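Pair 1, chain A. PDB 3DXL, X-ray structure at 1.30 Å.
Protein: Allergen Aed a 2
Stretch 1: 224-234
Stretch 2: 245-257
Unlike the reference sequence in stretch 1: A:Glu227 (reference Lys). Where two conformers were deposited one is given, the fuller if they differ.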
# COMPACT_ATOMS: atom_id res chain seq x y z
N ALA A 224 -14.13 -19.76 -2.03
CA ALA A 224 -14.35 -20.12 -0.63
C ALA A 224 -14.02 -18.94 0.28
O ALA A 224 -14.74 -18.67 1.23
CB ALA A 224 -13.56 -21.37 -0.26
N LEU A 225 -12.93 -18.23 -0.02
CA LEU A 225 -12.55 -17.05 0.74
C LEU A 225 -13.66 -16.00 0.75
O LEU A 225 -13.99 -15.44 1.79
CB LEU A 225 -11.28 -16.44 0.16
CG LEU A 225 -10.91 -15.03 0.65
CD1 LEU A 225 -10.53 -15.02 2.13
CD2 LEU A 225 -9.79 -14.44 -0.19
N GLU A 226 -14.25 -15.74 -0.41
CA GLU A 226 -15.29 -14.74 -0.51
C GLU A 226 -16.49 -15.11 0.36
O GLU A 226 -17.05 -14.26 1.05
CB GLU A 226 -15.73 -14.54 -1.95
CG GLU A 226 -14.83 -13.62 -2.76
CD GLU A 226 -15.56 -12.92 -3.92
OE1 GLU A 226 -16.43 -13.54 -4.55
OE2 GLU A 226 -15.26 -11.74 -4.19
N GLU A 227 -16.87 -16.39 0.34
CA GLU A 227 -17.96 -16.87 1.18
C GLU A 227 -17.65 -16.70 2.66
O GLU A 227 -18.48 -16.21 3.43
CB GLU A 227 -18.27 -18.33 0.85
CG GLU A 227 -18.88 -18.52 -0.53
CD GLU A 227 -18.90 -19.97 -1.00
OE1 GLU A 227 -18.21 -20.83 -0.41
OE2 GLU A 227 -19.62 -20.23 -1.98
N VAL A 228 -16.44 -17.07 3.06
CA VAL A 228 -16.01 -16.86 4.44
C VAL A 228 -16.05 -15.38 4.82
O VAL A 228 -16.55 -15.01 5.87
CB VAL A 228 -14.59 -17.43 4.69
CG1 VAL A 228 -13.99 -16.87 5.97
CG2 VAL A 228 -14.63 -18.96 4.74
N LEU A 229 -15.54 -14.51 3.94
CA LEU A 229 -15.53 -13.09 4.26
C LEU A 229 -16.93 -12.49 4.33
O LEU A 229 -17.17 -11.61 5.15
CB LEU A 229 -14.65 -12.31 3.30
CG LEU A 229 -13.14 -12.43 3.57
CD1 LEU A 229 -12.38 -11.73 2.45
CD2 LEU A 229 -12.76 -11.84 4.93
N ASN A 230 -17.83 -12.99 3.49
CA ASN A 230 -19.23 -12.57 3.54
C ASN A 230 -19.84 -12.90 4.90
O ASN A 230 -20.53 -12.07 5.51
CB ASN A 230 -20.05 -13.17 2.39
CG ASN A 230 -19.77 -12.49 1.05
OD1 ASN A 230 -19.26 -11.37 0.99
ND2 ASN A 230 -20.10 -13.18 -0.04
N ASP A 231 -19.57 -14.11 5.40
CA ASP A 231 -20.02 -14.52 6.73
C ASP A 231 -19.37 -13.68 7.83
O ASP A 231 -20.05 -13.24 8.75
CB ASP A 231 -19.76 -16.02 6.96
CG ASP A 231 -20.87 -16.90 6.42
OD1 ASP A 231 -21.66 -16.44 5.56
OD2 ASP A 231 -20.97 -18.06 6.86
N CYS A 232 -18.06 -13.44 7.72
CA CYS A 232 -17.35 -12.59 8.68
C CYS A 232 -17.93 -11.18 8.70
O CYS A 232 -18.09 -10.58 9.76
CB CYS A 232 -15.84 -12.51 8.37
SG CYS A 232 -14.90 -14.06 8.41
N LYS A 233 -18.23 -10.66 7.51
CA LYS A 233 -18.81 -9.32 7.36
C LYS A 233 -20.20 -9.24 7.97
O LYS A 233 -20.57 -8.22 8.54
CB LYS A 233 -18.82 -8.87 5.90
CG LYS A 233 -19.35 -7.45 5.70
CD LYS A 233 -18.67 -6.72 4.55
CE LYS A 233 -18.84 -5.21 4.69
NZ LYS A 233 -20.23 -4.80 5.04
N SER A 234 -20.97 -10.33 7.85
CA SER A 234 -22.31 -10.39 8.43
C SER A 234 -22.30 -10.30 9.96
O SER A 234 -23.32 -9.98 10.57
CB SER A 234 -23.06 -11.65 7.96
OG SER A 234 -22.63 -12.80 8.65
N TRP A 245 -8.94 -6.63 13.78
CA TRP A 245 -8.79 -7.83 14.60
C TRP A 245 -9.91 -8.84 14.33
O TRP A 245 -9.65 -10.04 14.22
CB TRP A 245 -8.76 -7.42 16.07
CG TRP A 245 -8.72 -8.58 17.03
CD1 TRP A 245 -7.62 -9.28 17.44
CD2 TRP A 245 -9.84 -9.16 17.72
NE1 TRP A 245 -7.98 -10.26 18.34
CE2 TRP A 245 -9.34 -10.22 18.51
CE3 TRP A 245 -11.22 -8.91 17.73
CZ2 TRP A 245 -10.17 -11.01 19.33
CZ3 TRP A 245 -12.04 -9.70 18.53
CH2 TRP A 245 -11.51 -10.73 19.32
N HIS A 246 -11.14 -8.35 14.21
CA HIS A 246 -12.26 -9.23 13.88
C HIS A 246 -12.01 -10.05 12.62
O HIS A 246 -12.23 -11.27 12.62
CB HIS A 246 -13.55 -8.43 13.72
CG HIS A 246 -14.68 -9.23 13.16
ND1 HIS A 246 -15.42 -10.12 13.91
CD2 HIS A 246 -15.20 -9.28 11.91
CE1 HIS A 246 -16.34 -10.68 13.15
NE2 HIS A 246 -16.23 -10.19 11.93
N TYR A 247 -11.59 -9.39 11.55
CA TYR A 247 -11.38 -10.11 10.30
C TYR A 247 -10.19 -11.05 10.37
O TYR A 247 -10.25 -12.16 9.84
CB TYR A 247 -11.28 -9.14 9.12
CG TYR A 247 -12.64 -8.63 8.69
CD1 TYR A 247 -13.51 -9.46 7.99
CD2 TYR A 247 -13.07 -7.35 9.01
CE1 TYR A 247 -14.76 -9.02 7.60
CE2 TYR A 247 -14.33 -6.89 8.62
CZ TYR A 247 -15.16 -7.73 7.92
OH TYR A 247 -16.40 -7.30 7.53
N TYR A 248 -9.13 -10.60 11.03
CA TYR A 248 -7.97 -11.47 11.24
C TYR A 248 -8.36 -12.76 11.98
O TYR A 248 -8.09 -13.87 11.50
CB TYR A 248 -6.87 -10.72 11.99
CG TYR A 248 -5.67 -11.57 12.33
CD1 TYR A 248 -4.76 -11.95 11.35
CD2 TYR A 248 -5.46 -12.02 13.64
CE1 TYR A 248 -3.66 -12.76 11.66
CE2 TYR A 248 -4.36 -12.81 13.96
CZ TYR A 248 -3.47 -13.18 12.97
OH TYR A 248 -2.38 -13.96 13.26
N LYS A 249 -9.03 -12.60 13.12
CA LYS A 249 -9.47 -13.73 13.93
C LYS A 249 -10.40 -14.64 13.12
O LYS A 249 -10.25 -15.86 13.12
CB LYS A 249 -10.19 -13.21 15.16
CG LYS A 249 -10.84 -14.29 16.02
CD LYS A 249 -11.41 -13.69 17.29
CE LYS A 249 -12.23 -14.71 18.09
NZ LYS A 249 -11.42 -15.81 18.70
N CYS A 250 -11.37 -14.03 12.43
CA CYS A 250 -12.33 -14.78 11.64
C CYS A 250 -11.63 -15.63 10.59
O CYS A 250 -11.91 -16.82 10.47
CB CYS A 250 -13.33 -13.83 11.00
SG CYS A 250 -14.83 -14.61 10.38
N LEU A 251 -10.71 -15.03 9.84
CA LEU A 251 -9.98 -15.76 8.81
C LEU A 251 -9.14 -16.90 9.39
O LEU A 251 -9.15 -18.01 8.87
CB LEU A 251 -9.11 -14.81 7.99
CG LEU A 251 -9.90 -13.96 6.98
CD1 LEU A 251 -9.10 -12.72 6.59
CD2 LEU A 251 -10.25 -14.78 5.77
N VAL A 252 -8.42 -16.60 10.48
CA VAL A 252 -7.54 -17.58 11.12
C VAL A 252 -8.30 -18.80 11.67
O VAL A 252 -7.75 -19.90 11.74
CB VAL A 252 -6.68 -16.89 12.23
CG1 VAL A 252 -5.98 -17.92 13.14
CG2 VAL A 252 -5.65 -15.96 11.60
N GLU A 253 -9.56 -18.59 12.04
CA GLU A 253 -10.38 -19.64 12.62
C GLU A 253 -11.34 -20.29 11.62
O GLU A 253 -12.08 -21.21 11.97
CB GLU A 253 -11.13 -19.07 13.82
CG GLU A 253 -10.16 -18.66 14.94
CD GLU A 253 -10.80 -17.89 16.10
OE1 GLU A 253 -12.03 -17.72 16.12
OE2 GLU A 253 -10.04 -17.46 16.99
N SER A 254 -11.29 -19.84 10.36
CA SER A 254 -12.25 -20.25 9.32
C SER A 254 -11.83 -21.50 8.54
O SER A 254 -10.72 -21.99 8.68
CB SER A 254 -12.45 -19.11 8.33
OG SER A 254 -11.35 -19.06 7.43
N SER A 255 -12.72 -21.97 7.67
CA SER A 255 -12.43 -23.09 6.78
C SER A 255 -11.39 -22.78 5.69
O SER A 255 -10.98 -23.68 4.96
CB SER A 255 -13.72 -23.58 6.12
OG SER A 255 -14.29 -22.54 5.34
N VAL A 256 -10.96 -21.52 5.57
CA VAL A 256 -9.88 -21.18 4.63
C VAL A 256 -8.59 -20.84 5.38
O VAL A 256 -7.68 -20.26 4.80
CB VAL A 256 -10.27 -20.07 3.60
CG1 VAL A 256 -11.46 -20.50 2.77
CG2 VAL A 256 -10.54 -18.72 4.29
N LYS A 257 -8.51 -21.23 6.66
CA LYS A 257 -7.38 -20.80 7.48
C LYS A 257 -6.01 -21.17 6.92
O LYS A 257 -5.08 -20.37 7.00
CB LYS A 257 -7.53 -21.29 8.93
CG LYS A 257 -7.50 -22.80 9.14
CD LYS A 257 -7.61 -23.19 10.61
CE LYS A 257 -9.01 -23.04 11.17
NZ LYS A 257 -9.93 -24.05 10.60

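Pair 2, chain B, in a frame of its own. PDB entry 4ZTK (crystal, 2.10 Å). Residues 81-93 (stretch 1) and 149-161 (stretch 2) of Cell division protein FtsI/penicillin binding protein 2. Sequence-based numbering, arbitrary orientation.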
# COMPACT_ATOMS: atom_id res chain seq x y z
N THR B 81 2.20 -2.38 -4.39
CA THR B 81 1.14 -1.51 -3.88
C THR B 81 0.91 -0.31 -4.81
O THR B 81 -0.07 0.42 -4.65
CB THR B 81 1.40 -1.01 -2.42
OG1 THR B 81 2.59 -0.21 -2.38
CG2 THR B 81 1.53 -2.20 -1.47
N ILE B 82 1.78 -0.13 -5.80
CA ILE B 82 1.57 0.89 -6.84
C ILE B 82 0.52 0.45 -7.86
O ILE B 82 -0.12 1.28 -8.50
CB ILE B 82 2.87 1.23 -7.61
CG1 ILE B 82 2.72 2.54 -8.39
CG2 ILE B 82 3.24 0.12 -8.60
CD1 ILE B 82 2.44 3.72 -7.54
N LYS B 83 0.34 -0.87 -8.00
CA LYS B 83 -0.49 -1.43 -9.07
C LYS B 83 -1.91 -0.87 -9.19
O LYS B 83 -2.37 -0.62 -10.30
CB LYS B 83 -0.50 -2.97 -9.00
CG LYS B 83 0.79 -3.63 -9.51
CD LYS B 83 0.75 -5.15 -9.33
CE LYS B 83 1.84 -5.84 -10.16
NZ LYS B 83 3.21 -5.42 -9.77
N PRO B 84 -2.63 -0.69 -8.06
CA PRO B 84 -3.97 -0.09 -8.16
C PRO B 84 -3.98 1.28 -8.84
O PRO B 84 -4.95 1.60 -9.53
CB PRO B 84 -4.39 0.07 -6.69
CG PRO B 84 -3.69 -1.03 -5.99
CD PRO B 84 -2.34 -1.14 -6.68
N PHE B 85 -2.92 2.06 -8.65
CA PHE B 85 -2.85 3.40 -9.24
C PHE B 85 -2.51 3.35 -10.73
O PHE B 85 -3.01 4.17 -11.51
CB PHE B 85 -1.86 4.27 -8.47
CG PHE B 85 -2.18 4.38 -7.00
CD1 PHE B 85 -3.08 5.33 -6.54
CD2 PHE B 85 -1.60 3.51 -6.08
CE1 PHE B 85 -3.38 5.42 -5.19
CE2 PHE B 85 -1.90 3.60 -4.73
CZ PHE B 85 -2.80 4.56 -4.28
N ILE B 86 -1.67 2.40 -11.12
CA ILE B 86 -1.40 2.14 -12.53
C ILE B 86 -2.71 1.79 -13.23
O ILE B 86 -3.03 2.34 -14.28
CB ILE B 86 -0.41 0.98 -12.72
CG1 ILE B 86 0.97 1.34 -12.19
CG2 ILE B 86 -0.32 0.58 -14.19
CD1 ILE B 86 1.66 2.45 -12.96
N ALA B 87 -3.46 0.88 -12.62
CA ALA B 87 -4.75 0.47 -13.17
C ALA B 87 -5.73 1.63 -13.25
O ALA B 87 -6.44 1.78 -14.24
CB ALA B 87 -5.34 -0.67 -12.34
N ALA B 88 -5.77 2.44 -12.19
CA ALA B 88 -6.67 3.59 -12.13
C ALA B 88 -6.38 4.57 -13.26
O ALA B 88 -7.30 5.03 -13.94
CB ALA B 88 -6.55 4.29 -10.78
N ALA B 89 -5.11 4.88 -13.45
CA ALA B 89 -4.69 5.79 -14.51
C ALA B 89 -5.11 5.27 -15.88
O ALA B 89 -5.59 6.04 -16.73
CB ALA B 89 -3.19 6.01 -14.47
N ALA B 90 -4.95 3.97 -16.10
CA ALA B 90 -5.26 3.36 -17.38
C ALA B 90 -6.76 3.32 -17.64
O ALA B 90 -7.22 3.62 -18.74
CB ALA B 90 -4.68 1.96 -17.46
N ILE B 91 -7.51 2.93 -16.61
CA ILE B 91 -8.97 2.85 -16.68
C ILE B 91 -9.58 4.23 -16.88
O ILE B 91 -10.55 4.39 -17.62
CB ILE B 91 -9.56 2.21 -15.40
CG1 ILE B 91 -9.19 0.73 -15.32
CG2 ILE B 91 -11.07 2.37 -15.35
CD1 ILE B 91 -9.58 -0.05 -16.54
N ASN B 92 -9.01 5.23 -16.22
CA ASN B 92 -9.60 6.56 -16.22
C ASN B 92 -9.41 7.34 -17.52
O ASN B 92 -10.19 8.24 -17.83
CB ASN B 92 -9.07 7.37 -15.03
CG ASN B 92 -9.96 8.54 -14.68
OD1 ASN B 92 -11.04 8.36 -14.10
ND2 ASN B 92 -9.52 9.74 -15.00
N SER B 93 -8.37 6.98 -18.28
CA SER B 93 -8.03 7.69 -19.51
C SER B 93 -8.80 7.16 -20.73
O SER B 93 -9.14 5.98 -20.80
CB SER B 93 -6.53 7.63 -19.77
OG SER B 93 -6.10 6.31 -20.06
N PRO B 149 2.93 10.04 -20.67
CA PRO B 149 2.18 11.20 -20.17
C PRO B 149 1.04 10.80 -19.23
O PRO B 149 0.87 11.43 -18.18
CB PRO B 149 1.61 11.83 -21.45
CG PRO B 149 2.55 11.41 -22.51
CD PRO B 149 2.97 10.02 -22.15
N VAL B 150 0.28 9.77 -19.60
CA VAL B 150 -0.86 9.34 -18.79
C VAL B 150 -0.42 8.85 -17.42
O VAL B 150 -0.96 9.26 -16.39
CB VAL B 150 -1.67 8.24 -19.50
CG1 VAL B 150 -2.72 7.66 -18.56
CG2 VAL B 150 -2.32 8.79 -20.77
N ILE B 151 0.58 7.97 -17.41
CA ILE B 151 1.03 7.35 -16.17
C ILE B 151 1.75 8.34 -15.24
O ILE B 151 1.46 8.40 -14.05
CB ILE B 151 1.93 6.12 -16.44
CG1 ILE B 151 1.12 5.00 -17.09
CG2 ILE B 151 2.57 5.63 -15.14
CD1 ILE B 151 0.01 4.43 -16.20
N ARG B 152 2.69 9.11 -15.78
CA ARG B 152 3.43 10.06 -14.95
C ARG B 152 2.52 11.13 -14.35
O ARG B 152 2.63 11.44 -13.17
CB ARG B 152 4.56 10.71 -15.74
CG ARG B 152 5.77 9.82 -15.97
CD ARG B 152 6.97 10.65 -16.40
NE ARG B 152 7.38 11.57 -15.34
CZ ARG B 152 8.29 12.53 -15.50
NH1 ARG B 152 8.88 12.70 -16.67
NH2 ARG B 152 8.59 13.32 -14.48
N LYS B 153 1.63 11.69 -15.16
CA LYS B 153 0.73 12.74 -14.70
C LYS B 153 -0.25 12.24 -13.65
O LYS B 153 -0.40 12.85 -12.59
CB LYS B 153 -0.04 13.34 -15.88
CG LYS B 153 -1.21 14.23 -15.46
CD LYS B 153 -1.82 14.94 -16.66
CE LYS B 153 -3.07 15.71 -16.26
NZ LYS B 153 -4.11 14.82 -15.67
N LYS B 154 -0.91 11.12 -13.93
CA LYS B 154 -1.93 10.62 -13.02
C LYS B 154 -1.33 10.12 -11.71
O LYS B 154 -1.90 10.35 -10.64
CB LYS B 154 -2.80 9.55 -13.68
CG LYS B 154 -3.99 9.10 -12.84
CD LYS B 154 -4.90 10.28 -12.50
CE LYS B 154 -5.49 10.91 -13.75
NZ LYS B 154 -6.25 12.14 -13.42
N LEU B 155 -0.18 9.46 -11.77
CA LEU B 155 0.46 8.99 -10.54
C LEU B 155 0.99 10.16 -9.70
O LEU B 155 0.99 10.11 -8.47
CB LEU B 155 1.57 7.97 -10.82
CG LEU B 155 1.12 6.52 -10.63
CD1 LEU B 155 -0.01 6.16 -11.59
CD2 LEU B 155 2.29 5.56 -10.78
N THR B 156 1.43 11.22 -10.38
CA THR B 156 1.86 12.43 -9.69
C THR B 156 0.68 13.03 -8.94
O THR B 156 0.81 13.43 -7.78
CB THR B 156 2.46 13.46 -10.68
OG1 THR B 156 3.72 12.97 -11.15
CG2 THR B 156 2.67 14.82 -10.00
N GLU B 157 -0.47 13.06 -9.59
CA GLU B 157 -1.70 13.55 -8.96
C GLU B 157 -2.13 12.71 -7.76
O GLU B 157 -2.81 13.22 -6.87
CB GLU B 157 -2.83 13.63 -9.99
CG GLU B 157 -2.64 14.75 -10.99
CD GLU B 157 -3.74 14.79 -12.04
OE1 GLU B 157 -3.64 15.62 -12.97
OE2 GLU B 157 -4.69 13.99 -11.94
N PHE B 158 -1.75 11.44 -7.74
CA PHE B 158 -2.02 10.57 -6.59
C PHE B 158 -1.02 10.77 -5.45
O PHE B 158 -1.15 10.13 -4.39
CB PHE B 158 -2.03 9.10 -7.00
CG PHE B 158 -3.36 8.61 -7.50
CD1 PHE B 158 -4.44 8.51 -6.64
CD2 PHE B 158 -3.52 8.22 -8.82
CE1 PHE B 158 -5.67 8.04 -7.09
CE2 PHE B 158 -4.74 7.76 -9.28
CZ PHE B 158 -5.82 7.67 -8.42
N GLY B 159 -0.03 11.62 -5.66
CA GLY B 159 0.94 11.92 -4.62
C GLY B 159 2.26 11.17 -4.78
O GLY B 159 3.08 11.17 -3.87
N PHE B 160 2.46 10.53 -5.93
CA PHE B 160 3.70 9.81 -6.17
C PHE B 160 4.76 10.68 -6.85
O PHE B 160 4.46 11.47 -7.75
CB PHE B 160 3.45 8.55 -7.01
CG PHE B 160 2.68 7.49 -6.29
CD1 PHE B 160 3.31 6.63 -5.41
CD2 PHE B 160 1.31 7.37 -6.47
CE1 PHE B 160 2.60 5.65 -4.73
CE2 PHE B 160 0.58 6.40 -5.80
CZ PHE B 160 1.23 5.54 -4.92
N ASP B 161 6.00 10.52 -6.41
CA ASP B 161 7.14 11.18 -7.04
C ASP B 161 7.50 10.45 -8.33
O ASP B 161 8.08 9.37 -8.31
CB ASP B 161 8.33 11.14 -6.07
CG ASP B 161 9.59 11.80 -6.63
OD1 ASP B 161 9.63 12.19 -7.82
OD2 ASP B 161 10.55 11.92 -5.86

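A backbone arrangement fixes where side chains start, not how they fill the space between, and the two helix pairs compared here illustrate the point. In each, two helices cross with their N-to-C directions far from parallel, at 134° in pair 1 and 119° in pair 2, with axes approaching to 10.1 and 9.3 Å. Fourteen central residues superpose with an RMSD of 0.5 Å.

The clearest divergence lies where the backbones come close. A:Cys232 matches B:Ala89, and A:Cys250 matches B:Lys154. In pair 1 the two positions are joined covalently: A:Cys232 SG lies 2.0 Å from A:Cys250 SG, in a disulfide with a chi3 of -90°. Pair 2 has no bond to make here and relies on fit. The methyl of B:Ala89 is a knob among B:Val150, B:Ile151, B:Lys154 and B:Leu155, with B:Ala89 CB 3.6 Å from B:Lys154 CG. The lysine thus packs through its aliphatic part, while its NZ forms a salt bridge with B:Glu157 OE2 at 2.8 Å within its own stretch.

One turn earlier on the second helix, A:His246 matches B:Val150. The histidine adds a polar tie, donating a hydrogen bond from NE2 to A:Cys232 O at 2.9 Å, with the carbonyl near the plane of the ring. The valine can only pack, its CG1 lying 3.8 Å from B:Ala89 O; no hydrogen bond crosses pair 2.

The matched pairs A:Leu229 and B:Ile86, and A:Tyr247 and B:Ile151, do similar work with different shapes. A:Leu229 CD2 rests 3.9 Å from A:Tyr247 CD1, whereas B:Ile86 CD1 meets B:Ile151 CG2 at 4.0 Å. Both pairs have leucine at the matched position A:Leu251 and B:Leu155, and it receives the matched A:Leu225 and B:Ile82 in both: A:Leu225 CD1 is 3.7 Å from A:Leu251 CD2, and B:Ile82 CD1 is 3.7 Å from B:Leu155 CD2.

Beside these residues the solutions part again. A:Val228, matched by B:Phe85, places CG1 3.6 Å from CB of A:Ser254, whose counterpart is B:Phe158, and CG2 4.0 Å from CG1 of A:Val256. In pair 2, aromatic rings take over: B:Phe85 turns its edge to the face of B:Phe158, and its own face receives the edge of B:Phe160, with centroids 4.8 and 4.9 Å apart. B:Ile82 CD1 sits over the face of the B:Phe160 ring, 3.4 Å from its centroid, in a CH-pi contact. Both scaffolds thus rest on apolar packing; pair 1 adds a disulfide and a hydrogen bond, whereas pair 2 adds a knob-into-hole fit and aromatic pairs.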